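Local structure of Kid toxin protein (Escherichia coli, 1M1F) at the interface of chains A and B. The protein acts as the toxin of a plasmid-borne toxin-antitoxin system, probably by cutting RNA as an endoribonuclease, and kills daughter cells that have lost the plasmid. Sequence-based numbering; all coordinates share one arbitrary frame. Chains: chain A/B, Kid toxin protein.

The interface of chains A and B. Residues chain A 3, 28-29, 41, 105, 109; chain B 108-109.
B:Ile108 rests the end of its longer branch, CD1, over the fork of A:Val41, 4.1 Å from CG1 and equally near CG2. The two side chains cross at about a right angle, with the isoleucine methyl nearly in line with the valine CA–CB bond. CG1 of the isoleucine lies between its own backbone N and carbonyl carbon (chi1 72°), a turn that carries CD1 into the apolar centre, where CD1 of A:Leu109 comes up from another side at 4.2 Å. Nearer the backbone, the B:Ile108 CB is met by the CG2 methyl of A:Thr29 at 3.8 Å. That threonine divides its two branches: the methyl faces the partner chain, while the hydroxyl OG1 is directed at A:Val41 of its own chain and accepts a hydrogen bond from its backbone N (3.0 Å), tying together two segments of chain A against which the isoleucine packs. B:Leu109 extends the patch with both of its methyls. CD2 touches CB of A:Leu105 at 3.7 Å and, from a direction roughly at right angles, CG1 of A:Val28; CD1 lies against the carbonyl carbon and CB of A:Leu105. The leucines cross steeply, whereas A:Val28 and B:Leu109 run alongside each other. Outward, the polar rim is built around A:Arg3. Its chain bends at chi3 (-74°), and NE, tilted from the carbonyl plane, gives a nearly straight hydrogen bond to O of A:Val28 (2.7 Å). With a weak bond from NH2 to the same oxygen, this helps set the turn of the guanidinium, whose edge faces chain B; there NH2 makes a weak, bent hydrogen bond to the carbonyl O of B:Ile108 at 2.9 Å. In this PemK/MazF-family homodimer, the C-terminal 3-10 turn 107-109 of chain B docks against chain A's N-terminal segment before strand 5-10, the loop after strand 22-27, the start of strand 41-46, the end of helix 95-106 and the tail that follows it; two-fold symmetry repeats the contact.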
loop_
_atom_site.group_PDB
_atom_site.type_symbol
_atom_site.label_atom_id
_atom_site.label_comp_id
_atom_site.label_asym_id
_atom_site.label_seq_id
_atom_site.Cartn_x
_atom_site.Cartn_y
_atom_site.Cartn_z
ATOM N N ARG A 3 -14.856 0.518 -2.548
ATOM C CA ARG A 3 -13.895 -0.125 -3.408
ATOM C C ARG A 3 -14.352 0.117 -4.844
ATOM O O ARG A 3 -15.546 0.032 -5.152
ATOM C CB ARG A 3 -13.901 -1.624 -3.146
ATOM C CG ARG A 3 -13.185 -2.430 -4.204
ATOM C CD ARG A 3 -13.222 -3.917 -3.935
ATOM N NE ARG A 3 -12.324 -4.258 -2.842
ATOM C CZ ARG A 3 -12.475 -5.294 -2.042
ATOM N NH1 ARG A 3 -13.492 -6.123 -2.216
ATOM N NH2 ARG A 3 -11.604 -5.501 -1.063
ATOM N N VAL A 28 -8.957 0.450 -3.207
ATOM C CA VAL A 28 -8.828 -1.003 -3.092
ATOM C C VAL A 28 -9.662 -1.606 -1.963
ATOM O O VAL A 28 -10.195 -2.704 -2.097
ATOM C CB VAL A 28 -7.333 -1.363 -2.836
ATOM C CG1 VAL A 28 -7.130 -2.844 -2.526
ATOM C CG2 VAL A 28 -6.483 -0.941 -4.026
ATOM N N THR A 29 -9.746 -0.899 -0.843
ATOM C CA THR A 29 -10.407 -1.418 0.346
ATOM C C THR A 29 -11.908 -1.172 0.319
ATOM O O THR A 29 -12.373 -0.221 -0.307
ATOM C CB THR A 29 -9.782 -0.776 1.599
ATOM O OG1 THR A 29 -9.401 0.578 1.305
ATOM C CG2 THR A 29 -8.474 -1.460 1.982
ATOM N N VAL A 41 -6.820 2.182 1.318
ATOM C CA VAL A 41 -5.687 1.789 0.508
ATOM C C VAL A 41 -6.080 2.034 -0.953
ATOM O O VAL A 41 -7.166 1.646 -1.390
ATOM C CB VAL A 41 -5.300 0.304 0.720
ATOM C CG1 VAL A 41 -4.112 -0.045 -0.156
ATOM C CG2 VAL A 41 -4.997 0.044 2.185
ATOM N N LEU A 105 -2.764 -7.421 -7.056
ATOM C CA LEU A 105 -2.349 -7.173 -5.679
ATOM C C LEU A 105 -2.210 -8.472 -4.891
ATOM O O LEU A 105 -1.348 -8.584 -4.002
ATOM C CB LEU A 105 -3.345 -6.244 -4.990
ATOM C CG LEU A 105 -3.234 -4.782 -5.442
ATOM C CD1 LEU A 105 -4.491 -3.996 -5.104
ATOM C CD2 LEU A 105 -2.019 -4.109 -4.818
ATOM N N LEU A 109 0.670 -9.037 -2.031
ATOM C CA LEU A 109 0.227 -8.753 -0.664
ATOM C C LEU A 109 -0.338 -9.960 0.101
ATOM O O LEU A 109 -1.075 -9.779 1.082
ATOM C CB LEU A 109 -0.823 -7.646 -0.701
ATOM C CG LEU A 109 -0.412 -6.345 -1.387
ATOM C CD1 LEU A 109 -1.527 -5.356 -1.189
ATOM C CD2 LEU A 109 0.919 -5.774 -0.898
ATOM N N ILE B 108 -7.506 -7.151 2.900
ATOM C CA ILE B 108 -7.908 -5.891 2.294
ATOM C C ILE B 108 -8.416 -6.121 0.869
ATOM O O ILE B 108 -9.059 -5.242 0.300
ATOM C CB ILE B 108 -6.775 -4.812 2.299
ATOM C CG1 ILE B 108 -5.645 -5.121 1.315
ATOM C CG2 ILE B 108 -6.231 -4.577 3.693
ATOM C CD1 ILE B 108 -4.731 -3.899 1.027
ATOM N N LEU B 109 -8.110 -7.288 0.300
ATOM C CA LEU B 109 -8.493 -7.645 -1.074
ATOM C C LEU B 109 -9.752 -8.494 -1.149
ATOM O O LEU B 109 -10.213 -8.842 -2.244
ATOM C CB LEU B 109 -7.366 -8.417 -1.765
ATOM C CG LEU B 109 -5.980 -7.775 -1.699
ATOM C CD1 LEU B 109 -4.968 -8.705 -2.355
ATOM C CD2 LEU B 109 -5.945 -6.406 -2.357
#